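Local coordinates for protein carboxylic ester hydrolase (Aspergillus niger, PDB 7K4O) that probably hydrolyses ester bonds of tannins as a serine esterase of the tannase family, and holds 3,4,5-trihydroxybenzoic acid (gallic acid) in its pocket, at residues H222-V227 against A306-N311; L268-F273 against Y325-A330; A426-W431 against D540-D545; Y98-G103 against G189-S194. All blocks are in the same frame, centred on the assembly; numbering follows the deposited sequence.

In the fold
Contact 4 comes first along the chain. It closes a loop of 85 residues and ties the loop after strand 89-93 to helix 187-196, beside the central sheet. Contacts 1 and 2 then cross: their segments alternate in sequence, so helices 224-232, 266-272 and 300-310 and the loop at 325-330 are laced together in the part of the chain between strands 205-209 and 410-416. Contact 3 follows in series, closing 108 residues and bringing the C-terminal part of the chain onto helix 425-438. The contacts also meet in space. Ile310 packs on Leu270 between contacts 1 and 2, Leu270 on Tyr544 between contacts 2 and 3, and Tyr430 on Trp193 between contacts 3 and 4.

Contact 1. Residues H222-V227 against A306-N311. With GDE (3,4,5-trihydroxybenzoic acid), chain J.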
loop_
_atom_site.group_PDB
_atom_site.type_symbol
_atom_site.label_atom_id
_atom_site.label_comp_id
_atom_site.label_asym_id
_atom_site.label_seq_id
_atom_site.Cartn_x
_atom_site.Cartn_y
_atom_site.Cartn_z
ATOM N N HIS A 222 0.094 -2.171 -14.839
ATOM C CA HIS A 222 -0.961 -3.191 -14.710
ATOM C C HIS A 222 -1.380 -3.710 -16.113
ATOM O O HIS A 222 -1.980 -4.780 -16.156
ATOM C CB HIS A 222 -2.166 -2.673 -13.965
ATOM C CG HIS A 222 -2.067 -2.793 -12.474
ATOM N ND1 HIS A 222 -2.022 -4.039 -11.857
ATOM C CD2 HIS A 222 -2.046 -1.845 -11.486
ATOM C CE1 HIS A 222 -2.033 -3.852 -10.536
ATOM N NE2 HIS A 222 -2.027 -2.499 -10.276
ATOM N N LEU A 223 -1.075 -2.958 -17.171
ATOM C CA LEU A 223 -1.423 -3.362 -18.571
ATOM C C LEU A 223 -0.239 -4.101 -19.166
ATOM O O LEU A 223 -0.408 -4.617 -20.262
ATOM C CB LEU A 223 -1.779 -2.128 -19.412
ATOM C CG LEU A 223 -3.057 -1.407 -19.041
ATOM C CD1 LEU A 223 -3.301 -0.187 -19.958
ATOM C CD2 LEU A 223 -4.263 -2.302 -19.077
ATOM N N TYR A 224 0.937 -4.127 -18.521
ATOM C CA TYR A 224 2.156 -4.685 -19.153
ATOM C C TYR A 224 1.955 -6.178 -19.528
ATOM O O TYR A 224 2.189 -6.573 -20.701
ATOM C CB TYR A 224 3.379 -4.524 -18.276
ATOM C CG TYR A 224 4.630 -5.095 -18.864
ATOM C CD1 TYR A 224 4.998 -4.827 -20.175
ATOM C CD2 TYR A 224 5.413 -5.968 -18.137
ATOM C CE1 TYR A 224 6.128 -5.409 -20.725
ATOM C CE2 TYR A 224 6.551 -6.533 -18.672
ATOM C CZ TYR A 224 6.888 -6.299 -19.992
ATOM O OH TYR A 224 8.047 -6.858 -20.511
ATOM N N SER A 225 1.545 -7.020 -18.595
ATOM C CA SER A 225 1.295 -8.460 -18.872
ATOM C C SER A 225 0.338 -8.628 -20.075
ATOM O O SER A 225 0.618 -9.470 -20.946
ATOM C CB SER A 225 0.753 -9.144 -17.675
ATOM O OG SER A 225 1.749 -9.231 -16.673
ATOM N N ASN A 226 -0.758 -7.897 -20.107
ATOM C CA ASN A 226 -1.717 -7.902 -21.239
ATOM C C ASN A 226 -0.966 -7.610 -22.546
ATOM O O ASN A 226 -1.205 -8.328 -23.574
ATOM C CB ASN A 226 -2.807 -6.856 -21.087
ATOM C CG ASN A 226 -3.878 -7.110 -20.057
ATOM O OD1 ASN A 226 -4.470 -6.148 -19.558
ATOM N ND2 ASN A 226 -4.165 -8.364 -19.746
ATOM N N VAL A 227 -0.095 -6.608 -22.562
ATOM C CA VAL A 227 0.565 -6.177 -23.813
ATOM C C VAL A 227 1.647 -7.196 -24.195
ATOM O O VAL A 227 1.863 -7.430 -25.405
ATOM C CB VAL A 227 1.056 -4.733 -23.700
ATOM C CG1 VAL A 227 1.906 -4.354 -24.886
ATOM C CG2 VAL A 227 -0.144 -3.791 -23.543
ATOM N N ALA A 306 6.274 -15.484 -19.499
ATOM C CA ALA A 306 6.541 -15.300 -18.058
ATOM C C ALA A 306 7.848 -14.546 -17.922
ATOM O O ALA A 306 7.941 -13.640 -17.070
ATOM C CB ALA A 306 6.568 -16.600 -17.297
ATOM N N LYS A 307 8.875 -14.926 -18.676
ATOM C CA LYS A 307 10.188 -14.291 -18.531
ATOM C C LYS A 307 10.057 -12.826 -18.936
ATOM O O LYS A 307 10.801 -11.988 -18.391
ATOM C CB LYS A 307 11.263 -14.938 -19.402
ATOM C CG LYS A 307 11.841 -16.223 -18.852
ATOM C CD LYS A 307 13.086 -16.599 -19.610
ATOM C CE LYS A 307 13.689 -17.857 -19.040
ATOM N NZ LYS A 307 14.992 -18.135 -19.671
ATOM N N THR A 308 9.262 -12.554 -19.951
ATOM C CA THR A 308 9.125 -11.179 -20.489
ATOM C C THR A 308 8.429 -10.304 -19.417
ATOM O O THR A 308 8.859 -9.164 -19.234
ATOM C CB THR A 308 8.413 -11.192 -21.849
ATOM O OG1 THR A 308 9.214 -12.019 -22.720
ATOM C CG2 THR A 308 8.307 -9.801 -22.415
ATOM N N ILE A 309 7.395 -10.829 -18.779
ATOM C CA ILE A 309 6.644 -10.122 -17.693
ATOM C C ILE A 309 7.630 -9.844 -16.569
ATOM O O ILE A 309 7.795 -8.684 -16.146
ATOM C CB ILE A 309 5.438 -10.920 -17.231
ATOM C CG1 ILE A 309 4.372 -10.963 -18.318
ATOM C CG2 ILE A 309 4.884 -10.334 -15.927
ATOM C CD1 ILE A 309 3.252 -11.941 -18.073
ATOM N N ILE A 310 8.306 -10.881 -16.095
ATOM C CA ILE A 310 9.268 -10.706 -14.970
ATOM C C ILE A 310 10.330 -9.673 -15.312
ATOM O O ILE A 310 10.757 -8.934 -14.413
ATOM C CB ILE A 310 9.818 -12.069 -14.522
ATOM C CG1 ILE A 310 8.670 -12.828 -13.866
ATOM C CG2 ILE A 310 11.027 -11.942 -13.607
ATOM C CD1 ILE A 310 8.955 -14.266 -13.569
ATOM N N ASN A 311 10.787 -9.599 -16.564
ATOM C CA ASN A 311 11.880 -8.689 -16.962
ATOM C C ASN A 311 11.441 -7.204 -16.965
ATOM O O ASN A 311 12.317 -6.378 -17.044
ATOM C CB ASN A 311 12.371 -9.048 -18.371
ATOM C CG ASN A 311 13.702 -8.431 -18.704
ATOM O OD1 ASN A 311 14.687 -8.602 -17.981
ATOM N ND2 ASN A 311 13.751 -7.707 -19.807
HETATM O OAA GDE J . -5.285 -0.203 -2.870
HETATM O OAB GDE J . -5.178 -2.339 -3.439
HETATM O OAC GDE J . -3.925 2.177 -7.222
HETATM O OAD GDE J . -2.201 -2.263 -7.597
HETATM O OAE GDE J . -2.466 0.202 -8.596
HETATM C CAF GDE J . -4.441 0.542 -5.454
HETATM C CAG GDE J . -3.562 -1.727 -5.643
HETATM C CAH GDE J . -4.973 -1.122 -3.687
HETATM C CAI GDE J . -3.828 0.879 -6.671
HETATM C CAJ GDE J . -2.974 -1.399 -6.891
HETATM C CAK GDE J . -4.332 -0.765 -5.009
HETATM C CAL GDE J . -3.091 -0.120 -7.364
HETATM O O HOH W 1 11.320 -7.247 -21.192
#
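Tyr224 reaches across to Thr308 and Ile309 and shows how one aromatic hydroxyl can join two helices. Its ring is carried outward with CG anti to the backbone N (chi1 179°), and OH donates to Thr308 O at 2.8 Å. The donor stands above the carbonyl plane, 53° out of it. The ring edge meets the next carbonyl, with CE2 3.5 Å from Ile309 O. Ser225 completes the tight part: its OG sits between two branches of Ile309, 3.4 Å from CD1 and as close to CG2. The Asn311 end and the Thr308 side chain are looser and more exposed. There a water accepts from Asn311 ND2 and donates a weak, long bond to Tyr224 OH, while Thr308 OG1 turns back to Glu304 O. At the other end of the first segment, His222 NE2 shares a 2.7 Å hydrogen bond with OAD of the bound gallic acid. Two helices pack here, one preceded by a gallate-pocket residue, in an insertion consistent with the lid of an alpha/beta-hydrolase.

Contact 2. Residues L268-F273 against Y325-A330; sequences LCLLDF and YQPTAA
A type II beta turn, running from Gln326 to Ala329, presents the ring of Pro327 to Cys269 and Leu270 on helix 266-272. Just before the turn, Tyr325 takes no part in the contact; its OH hydrogen-bonds with Asp333 OD2 and Gln221 NE2. Gln326 opens the turn, and its amide NE2 bonds to Thr266 near the start of the same helix. Pro327 follows at the second position, where its fixed phi suits this turn type, and makes both close apolar contacts. Its CB lies 3.8 Å from Cys269 SG, a sulfur already bound to Cys252, so the proline rests against the disulfide that ties helix 266-272 to helix 238-252. The Cys269 side chain is about 10 Å from the bound calcium. One residue on, Leu270 has CG anti to its backbone N (chi1 177°), which brings CB and CD1 against the ring at a slant, CD1 3.9 Å from Pro327 CG. Thr328 takes the third position with a positive phi of 91°, and Ala329 closes the turn through its N to Gln326 O. Thr328 OG1 donates to Pro327 O at 2.6 Å, in the carbonyl plane on a lone pair.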
loop_
_atom_site.group_PDB
_atom_site.type_symbol
_atom_site.label_atom_id
_atom_site.label_comp_id
_atom_site.label_asym_id
_atom_site.label_seq_id
_atom_site.Cartn_x
_atom_site.Cartn_y
_atom_site.Cartn_z
ATOM N N LEU A 268 17.838 -13.458 -4.629
ATOM C CA LEU A 268 18.642 -14.649 -5.066
ATOM C C LEU A 268 17.828 -15.411 -6.113
ATOM O O LEU A 268 18.453 -15.899 -7.067
ATOM C CB LEU A 268 18.998 -15.539 -3.873
ATOM C CG LEU A 268 19.901 -14.884 -2.855
ATOM C CD1 LEU A 268 20.075 -15.784 -1.637
ATOM C CD2 LEU A 268 21.248 -14.494 -3.452
ATOM N N CYS A 269 16.512 -15.474 -5.977
ATOM C CA CYS A 269 15.652 -16.178 -6.940
ATOM C C CYS A 269 15.817 -15.532 -8.322
ATOM O O CYS A 269 16.086 -16.225 -9.342
ATOM C CB CYS A 269 14.227 -16.148 -6.454
ATOM S SG CYS A 269 13.131 -17.283 -7.302
ATOM N N LEU A 270 15.667 -14.217 -8.378
ATOM C CA LEU A 270 15.745 -13.484 -9.665
ATOM C C LEU A 270 17.139 -13.642 -10.263
ATOM O O LEU A 270 17.249 -13.777 -11.502
ATOM C CB LEU A 270 15.440 -12.010 -9.391
ATOM C CG LEU A 270 15.553 -11.089 -10.599
ATOM C CD1 LEU A 270 14.488 -11.486 -11.615
ATOM C CD2 LEU A 270 15.403 -9.627 -10.142
ATOM N N LEU A 271 18.171 -13.660 -9.432
ATOM C CA LEU A 271 19.567 -13.738 -9.905
ATOM C C LEU A 271 19.890 -15.176 -10.376
ATOM O O LEU A 271 20.659 -15.292 -11.338
ATOM C CB LEU A 271 20.520 -13.330 -8.789
ATOM C CG LEU A 271 20.584 -11.847 -8.444
ATOM C CD1 LEU A 271 21.206 -11.707 -7.073
ATOM C CD2 LEU A 271 21.387 -11.039 -9.464
ATOM N N ASP A 272 19.404 -16.210 -9.700
ATOM C CA ASP A 272 20.025 -17.553 -9.805
ATOM C C ASP A 272 19.090 -18.614 -10.376
ATOM O O ASP A 272 19.611 -19.692 -10.625
ATOM C CB ASP A 272 20.559 -18.001 -8.445
ATOM C CG ASP A 272 21.716 -17.154 -7.974
ATOM O OD1 ASP A 272 22.373 -16.523 -8.817
ATOM O OD2 ASP A 272 21.946 -17.105 -6.745
ATOM N N PHE A 273 17.787 -18.403 -10.529
ATOM C CA PHE A 273 16.877 -19.450 -11.027
ATOM C C PHE A 273 16.380 -19.136 -12.433
ATOM O O PHE A 273 15.803 -18.044 -12.665
ATOM C CB PHE A 273 15.704 -19.640 -10.091
ATOM C CG PHE A 273 14.757 -20.695 -10.574
ATOM C CD1 PHE A 273 15.206 -22.008 -10.755
ATOM C CD2 PHE A 273 13.437 -20.410 -10.862
ATOM C CE1 PHE A 273 14.333 -22.994 -11.195
ATOM C CE2 PHE A 273 12.571 -21.393 -11.314
ATOM C CZ PHE A 273 13.024 -22.690 -11.486
ATOM N N TYR A 325 6.756 -7.307 -10.901
ATOM C CA TYR A 325 6.637 -8.087 -9.646
ATOM C C TYR A 325 7.806 -9.053 -9.541
ATOM O O TYR A 325 8.379 -9.512 -10.569
ATOM C CB TYR A 325 5.307 -8.816 -9.603
ATOM C CG TYR A 325 4.159 -7.955 -10.026
ATOM C CD1 TYR A 325 3.651 -6.961 -9.194
ATOM C CD2 TYR A 325 3.598 -8.063 -11.278
ATOM C CE1 TYR A 325 2.624 -6.130 -9.594
ATOM C CE2 TYR A 325 2.581 -7.227 -11.696
ATOM C CZ TYR A 325 2.066 -6.265 -10.845
ATOM O OH TYR A 325 1.019 -5.493 -11.267
ATOM N N GLN A 326 8.180 -9.348 -8.309
ATOM C CA GLN A 326 9.276 -10.301 -8.026
ATOM C C GLN A 326 8.885 -11.706 -8.492
ATOM O O GLN A 326 7.718 -12.069 -8.545
ATOM C CB GLN A 326 9.562 -10.356 -6.530
ATOM C CG GLN A 326 10.243 -9.109 -5.974
ATOM C CD GLN A 326 11.555 -8.792 -6.624
ATOM O OE1 GLN A 326 11.648 -7.957 -7.538
ATOM N NE2 GLN A 326 12.620 -9.455 -6.165
ATOM N N PRO A 327 9.883 -12.556 -8.800
ATOM C CA PRO A 327 9.602 -14.002 -8.875
ATOM C C PRO A 327 8.894 -14.469 -7.590
ATOM O O PRO A 327 9.183 -13.922 -6.523
ATOM C CB PRO A 327 11.006 -14.617 -9.005
ATOM C CG PRO A 327 11.844 -13.523 -9.596
ATOM C CD PRO A 327 11.294 -12.216 -9.015
ATOM N N THR A 328 7.935 -15.384 -7.723
ATOM C CA THR A 328 7.034 -16.013 -6.706
ATOM C C THR A 328 5.740 -15.219 -6.577
ATOM O O THR A 328 4.794 -15.767 -6.056
ATOM C CB THR A 328 7.660 -16.268 -5.328
ATOM O OG1 THR A 328 7.918 -15.077 -4.596
ATOM C CG2 THR A 328 9.005 -16.937 -5.396
ATOM N N ALA A 329 5.659 -13.987 -7.102
ATOM C CA ALA A 329 4.362 -13.279 -7.145
ATOM C C ALA A 329 3.443 -13.939 -8.173
ATOM O O ALA A 329 3.938 -14.282 -9.284
ATOM C CB ALA A 329 4.557 -11.795 -7.440
ATOM N N ALA A 330 2.171 -14.081 -7.842
ATOM C CA ALA A 330 1.152 -14.620 -8.756
ATOM C C ALA A 330 1.078 -13.766 -10.027
ATOM O O ALA A 330 1.304 -12.546 -9.988
ATOM C CB ALA A 330 -0.168 -14.709 -8.089
#

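Contact 3. Residues A426-W431 against D540-D545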
loop_
_atom_site.group_PDB
_atom_site.type_symbol
_atom_site.label_atom_id
_atom_site.label_comp_id
_atom_site.label_asym_id
_atom_site.label_seq_id
_atom_site.Cartn_x
_atom_site.Cartn_y
_atom_site.Cartn_z
ATOM N N ALA A 426 9.253 -1.445 -6.145
ATOM C CA ALA A 426 8.729 -0.053 -6.153
ATOM C C ALA A 426 9.042 0.606 -4.802
ATOM O O ALA A 426 9.303 1.829 -4.807
ATOM C CB ALA A 426 7.293 0.019 -6.435
ATOM N N SER A 427 9.012 -0.173 -3.727
ATOM C CA SER A 427 9.269 0.394 -2.368
ATOM C C SER A 427 10.748 0.631 -2.180
ATOM O O SER A 427 11.131 1.685 -1.643
ATOM C CB SER A 427 8.670 -0.483 -1.284
ATOM O OG SER A 427 7.255 -0.411 -1.276
ATOM N N ILE A 428 11.620 -0.325 -2.554
ATOM C CA ILE A 428 13.073 -0.092 -2.451
ATOM C C ILE A 428 13.428 1.171 -3.213
ATOM O O ILE A 428 14.234 1.991 -2.738
ATOM C CB ILE A 428 13.858 -1.323 -2.975
ATOM C CG1 ILE A 428 13.900 -2.483 -1.975
ATOM C CG2 ILE A 428 15.257 -0.887 -3.287
ATOM C CD1 ILE A 428 12.629 -3.154 -1.719
ATOM N N ARG A 429 12.880 1.335 -4.416
ATOM C CA ARG A 429 13.274 2.494 -5.227
ATOM C C ARG A 429 13.036 3.816 -4.490
ATOM O O ARG A 429 13.847 4.725 -4.577
ATOM C CB ARG A 429 12.569 2.499 -6.584
ATOM C CG ARG A 429 13.158 3.606 -7.460
ATOM C CD ARG A 429 12.523 3.587 -8.851
ATOM N NE ARG A 429 13.122 4.568 -9.713
ATOM C CZ ARG A 429 14.178 4.349 -10.522
ATOM N NH1 ARG A 429 14.732 3.149 -10.612
ATOM N NH2 ARG A 429 14.654 5.328 -11.271
ATOM N N TYR A 430 11.897 3.947 -3.829
ATOM C CA TYR A 430 11.594 5.230 -3.153
ATOM C C TYR A 430 12.562 5.463 -1.999
ATOM O O TYR A 430 13.041 6.601 -1.828
ATOM C CB TYR A 430 10.150 5.279 -2.678
ATOM C CG TYR A 430 9.822 6.606 -2.051
ATOM C CD1 TYR A 430 9.817 7.785 -2.800
ATOM C CD2 TYR A 430 9.580 6.712 -0.680
ATOM C CE1 TYR A 430 9.571 9.023 -2.216
ATOM C CE2 TYR A 430 9.301 7.929 -0.088
ATOM C CZ TYR A 430 9.298 9.082 -0.849
ATOM O OH TYR A 430 9.052 10.268 -0.220
ATOM N N TRP A 431 12.829 4.426 -1.206
ATOM C CA TRP A 431 13.783 4.586 -0.083
ATOM C C TRP A 431 15.134 5.018 -0.645
ATOM O O TRP A 431 15.790 5.941 -0.109
ATOM C CB TRP A 431 13.849 3.286 0.719
ATOM C CG TRP A 431 14.744 3.312 1.917
ATOM C CD1 TRP A 431 14.346 3.476 3.220
ATOM C CD2 TRP A 431 16.164 3.072 1.947
ATOM N NE1 TRP A 431 15.424 3.348 4.062
ATOM C CE2 TRP A 431 16.555 3.128 3.308
ATOM C CE3 TRP A 431 17.150 2.817 0.982
ATOM C CZ2 TRP A 431 17.868 2.919 3.703
ATOM C CZ3 TRP A 431 18.448 2.612 1.385
ATOM C CH2 TRP A 431 18.798 2.693 2.728
ATOM N N ASP A 540 22.095 -5.121 -5.420
ATOM C CA ASP A 540 22.140 -4.588 -6.811
ATOM C C ASP A 540 20.950 -5.109 -7.599
ATOM O O ASP A 540 20.504 -4.391 -8.516
ATOM C CB ASP A 540 23.443 -4.945 -7.517
ATOM C CG ASP A 540 24.678 -4.259 -6.986
ATOM O OD1 ASP A 540 24.576 -3.329 -6.143
ATOM O OD2 ASP A 540 25.786 -4.730 -7.359
ATOM N N SER A 541 20.431 -6.301 -7.310
ATOM C CA SER A 541 19.302 -6.902 -8.063
ATOM C C SER A 541 18.011 -6.092 -7.863
ATOM O O SER A 541 17.103 -6.256 -8.659
ATOM C CB SER A 541 19.050 -8.320 -7.744
ATOM O OG SER A 541 18.463 -8.508 -6.454
ATOM N N TRP A 542 17.951 -5.278 -6.800
ATOM C CA TRP A 542 16.738 -4.486 -6.473
ATOM C C TRP A 542 16.819 -3.096 -7.094
ATOM O O TRP A 542 15.890 -2.286 -6.825
ATOM C CB TRP A 542 16.584 -4.330 -4.950
ATOM C CG TRP A 542 16.189 -5.553 -4.202
ATOM C CD1 TRP A 542 17.020 -6.402 -3.527
ATOM C CD2 TRP A 542 14.857 -6.031 -3.966
ATOM N NE1 TRP A 542 16.303 -7.404 -2.956
ATOM C CE2 TRP A 542 14.962 -7.193 -3.173
ATOM C CE3 TRP A 542 13.601 -5.631 -4.407
ATOM C CZ2 TRP A 542 13.849 -7.933 -2.805
ATOM C CZ3 TRP A 542 12.493 -6.348 -4.030
ATOM C CH2 TRP A 542 12.612 -7.490 -3.231
ATOM N N HIS A 543 17.913 -2.771 -7.761
ATOM C CA HIS A 543 18.152 -1.404 -8.271
ATOM C C HIS A 543 18.026 -1.437 -9.786
ATOM O O HIS A 543 18.673 -2.297 -10.416
ATOM C CB HIS A 543 19.504 -0.884 -7.868
ATOM C CG HIS A 543 19.650 -0.651 -6.397
ATOM N ND1 HIS A 543 20.894 -0.519 -5.804
ATOM C CD2 HIS A 543 18.728 -0.482 -5.416
ATOM C CE1 HIS A 543 20.728 -0.282 -4.506
ATOM N NE2 HIS A 543 19.408 -0.263 -4.236
ATOM N N TYR A 544 17.279 -0.504 -10.344
ATOM C CA TYR A 544 16.986 -0.483 -11.794
ATOM C C TYR A 544 17.362 0.861 -12.397
ATOM O O TYR A 544 17.124 1.919 -11.850
ATOM C CB TYR A 544 15.544 -0.864 -12.075
ATOM C CG TYR A 544 15.252 -2.278 -11.665
ATOM C CD1 TYR A 544 15.528 -3.322 -12.518
ATOM C CD2 TYR A 544 14.793 -2.583 -10.385
ATOM C CE1 TYR A 544 15.300 -4.638 -12.157
ATOM C CE2 TYR A 544 14.558 -3.895 -10.003
ATOM C CZ TYR A 544 14.840 -4.932 -10.889
ATOM O OH TYR A 544 14.616 -6.223 -10.528
ATOM N N ASP A 545 17.980 0.779 -13.583
ATOM C CA ASP A 545 18.311 1.952 -14.398
ATOM C C ASP A 545 17.192 2.132 -15.425
ATOM O O ASP A 545 17.075 1.304 -16.387
ATOM C CB ASP A 545 19.669 1.773 -15.070
ATOM C CG ASP A 545 20.011 2.913 -16.012
ATOM O OD1 ASP A 545 19.369 3.972 -15.959
ATOM O OD2 ASP A 545 20.920 2.710 -16.813
HETATM O O HOH W 2 15.356 1.064 -8.659
HETATM O O HOH W 3 16.887 4.977 -13.073
#
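Tyr544 O is held by Arg429 and, more weakly, by a water, a small example of a guanidinium securing an extended loop, here the one after helix 536-541, to a helix. Arg429 NH1 donates to it at 3.0 Å, with an N-H...acceptor angle of 152°. The oxygen lies nearly in the guanidinium plane, while the nitrogen is tilted 33° from the plane of the carbonyl. One water accepts from Arg429 NH1 and Tyr544 N; another accepts from NH2 and donates weakly to Tyr544 O, so both backbone polar atoms of Tyr544 are tied to one arginine. The arginine chain is extended, with CG anti to the backbone N, and this carries the guanidinium to the backbone of Tyr544; NE is taken by Val553 O, which fixes the rotation of the group further.

The apolar half lies one residue earlier. Ile428 CD1 makes an off-centre CH-pi contact with the six-membered ring of Trp542, 4.2 Å from its centroid, and approaches CE3 to 3.8 Å. The other branch, CG2, meets the edge of the His543 ring at CD2. Trp542 NE1 is bound to Asp267, which orients the indole.

Helix 425-438 is thus placed between strand 455-460, where Ile428 also touches Leu457, and the end of helix 536-541 with the segment after it, which pack on helix 266-272 through Ser541, Trp542 and Tyr544.

Contact 4. Residues Y98-G103 against G189-S194; sequences YAINSG and GREGWS
The helix after the probable nucleophile elbow at Ser186 sends Glu191 against Ile100, in the loop that follows Gly96 and Gly97 of the gallate pocket. The Glu191 side chain, extended beyond CG, crosses that of Ile100 at about a right angle: OE2 is 3.7 Å from Ile100 CG1. The carboxylate oxygens also face backbone carbonyls without bonding to them, with OE1 3.5 Å from Ile100 O and OE2 3.6 Å from Ala99 O. The polar grip comes from outside, since OE1 is hydrogen-bonded to His155 NE2 and to the backbone N of Gly95. The nearby carbonyl oxygens would probably disfavour the negative charge, and the N-H of Gly95 favour it. Further along, the loop is shaped by an Asx turn, in which Gly103 N donates to Asn101 OD1 at 3.0 Å. Ile100 meanwhile rests on Ala154 and His155 of helix 144-169 and on Thr120 of strand 115-120, so the loop lies between that helix, the strand and helix 187-196.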
loop_
_atom_site.group_PDB
_atom_site.type_symbol
_atom_site.label_atom_id
_atom_site.label_comp_id
_atom_site.label_asym_id
_atom_site.label_seq_id
_atom_site.Cartn_x
_atom_site.Cartn_y
_atom_site.Cartn_z
ATOM N N TYR A 98 -9.782 2.708 -5.221
ATOM C CA TYR A 98 -10.087 4.149 -5.357
ATOM C C TYR A 98 -10.865 4.657 -4.155
ATOM O O TYR A 98 -11.365 5.766 -4.222
ATOM C CB TYR A 98 -10.804 4.419 -6.690
ATOM C CG TYR A 98 -9.871 4.495 -7.873
ATOM C CD1 TYR A 98 -9.442 3.342 -8.530
ATOM C CD2 TYR A 98 -9.329 5.706 -8.272
ATOM C CE1 TYR A 98 -8.537 3.392 -9.589
ATOM C CE2 TYR A 98 -8.431 5.772 -9.331
ATOM C CZ TYR A 98 -8.048 4.623 -10.007
ATOM O OH TYR A 98 -7.128 4.709 -11.029
ATOM N N ALA A 99 -10.937 3.890 -3.073
ATOM C CA ALA A 99 -11.543 4.320 -1.797
ATOM C C ALA A 99 -10.482 5.018 -0.951
ATOM O O ALA A 99 -9.314 4.660 -1.027
ATOM C CB ALA A 99 -12.122 3.156 -1.006
ATOM N N ILE A 100 -10.929 6.014 -0.210
ATOM C CA ILE A 100 -10.029 6.820 0.663
ATOM C C ILE A 100 -10.236 6.387 2.126
ATOM O O ILE A 100 -9.467 6.880 3.008
ATOM C CB ILE A 100 -10.301 8.309 0.472
ATOM C CG1 ILE A 100 -9.139 9.137 1.019
ATOM C CG2 ILE A 100 -11.656 8.735 1.034
ATOM C CD1 ILE A 100 -9.211 10.595 0.621
ATOM N N ASN A 101 -11.155 5.475 2.383
ATOM C CA ASN A 101 -11.325 4.890 3.745
ATOM C C ASN A 101 -11.472 3.373 3.606
ATOM O O ASN A 101 -11.696 2.852 2.472
ATOM C CB ASN A 101 -12.520 5.489 4.458
ATOM C CG ASN A 101 -13.832 5.086 3.798
ATOM O OD1 ASN A 101 -14.303 3.961 4.005
ATOM N ND2 ASN A 101 -14.406 6.016 3.031
ATOM N N SER A 102 -11.321 2.653 4.722
ATOM C CA SER A 102 -11.376 1.182 4.723
ATOM C C SER A 102 -12.591 0.732 5.558
ATOM O O SER A 102 -12.508 -0.341 6.186
ATOM C CB SER A 102 -10.104 0.609 5.180
ATOM O OG SER A 102 -9.056 0.780 4.241
ATOM N N GLY A 103 -13.648 1.528 5.620
ATOM C CA GLY A 103 -14.841 1.215 6.428
ATOM C C GLY A 103 -14.506 0.977 7.887
ATOM O O GLY A 103 -13.838 1.827 8.524
ATOM N N GLY A 189 -1.357 3.175 1.640
ATOM C CA GLY A 189 0.079 3.469 1.823
ATOM C C GLY A 189 0.458 4.745 1.060
ATOM O O GLY A 189 1.242 5.555 1.548
ATOM N N ARG A 190 -0.090 4.898 -0.151
ATOM C CA ARG A 190 0.142 6.120 -0.935
ATOM C C ARG A 190 -0.369 7.317 -0.116
ATOM O O ARG A 190 0.284 8.379 -0.044
ATOM C CB ARG A 190 -0.584 6.106 -2.285
ATOM C CG ARG A 190 -0.188 7.301 -3.158
ATOM C CD ARG A 190 -1.190 7.498 -4.287
ATOM N NE ARG A 190 -2.525 7.861 -3.840
ATOM C CZ ARG A 190 -2.887 9.064 -3.404
ATOM N NH1 ARG A 190 -2.023 10.080 -3.375
ATOM N NH2 ARG A 190 -4.106 9.282 -2.991
ATOM N N GLU A 191 -1.533 7.187 0.483
ATOM C CA GLU A 191 -2.128 8.283 1.265
ATOM C C GLU A 191 -1.220 8.657 2.429
ATOM O O GLU A 191 -1.053 9.853 2.681
ATOM C CB GLU A 191 -3.520 7.936 1.730
ATOM C CG GLU A 191 -4.534 7.843 0.596
ATOM C CD GLU A 191 -5.786 7.055 0.900
ATOM O OE1 GLU A 191 -6.086 6.814 2.076
ATOM O OE2 GLU A 191 -6.523 6.708 -0.074
ATOM N N GLY A 192 -0.593 7.675 3.083
ATOM C CA GLY A 192 0.396 8.008 4.123
ATOM C C GLY A 192 1.524 8.852 3.558
ATOM O O GLY A 192 1.853 9.905 4.100
ATOM N N TRP A 193 2.110 8.426 2.443
ATOM C CA TRP A 193 3.231 9.192 1.827
ATOM C C TRP A 193 2.759 10.571 1.365
ATOM O O TRP A 193 3.562 11.509 1.391
ATOM C CB TRP A 193 3.890 8.421 0.682
ATOM C CG TRP A 193 4.843 7.372 1.144
ATOM C CD1 TRP A 193 4.735 6.036 0.932
ATOM C CD2 TRP A 193 6.001 7.555 1.979
ATOM N NE1 TRP A 193 5.796 5.382 1.490
ATOM C CE2 TRP A 193 6.586 6.288 2.149
ATOM C CE3 TRP A 193 6.662 8.671 2.518
ATOM C CZ2 TRP A 193 7.756 6.108 2.880
ATOM C CZ3 TRP A 193 7.823 8.485 3.236
ATOM C CH2 TRP A 193 8.350 7.211 3.434
ATOM N N SER A 194 1.502 10.736 0.966
ATOM C CA SER A 194 0.991 12.017 0.454
ATOM C C SER A 194 1.147 13.094 1.536
ATOM O O SER A 194 1.366 14.279 1.212
ATOM C CB SER A 194 -0.432 11.930 -0.030
ATOM O OG SER A 194 -1.390 11.860 1.021
#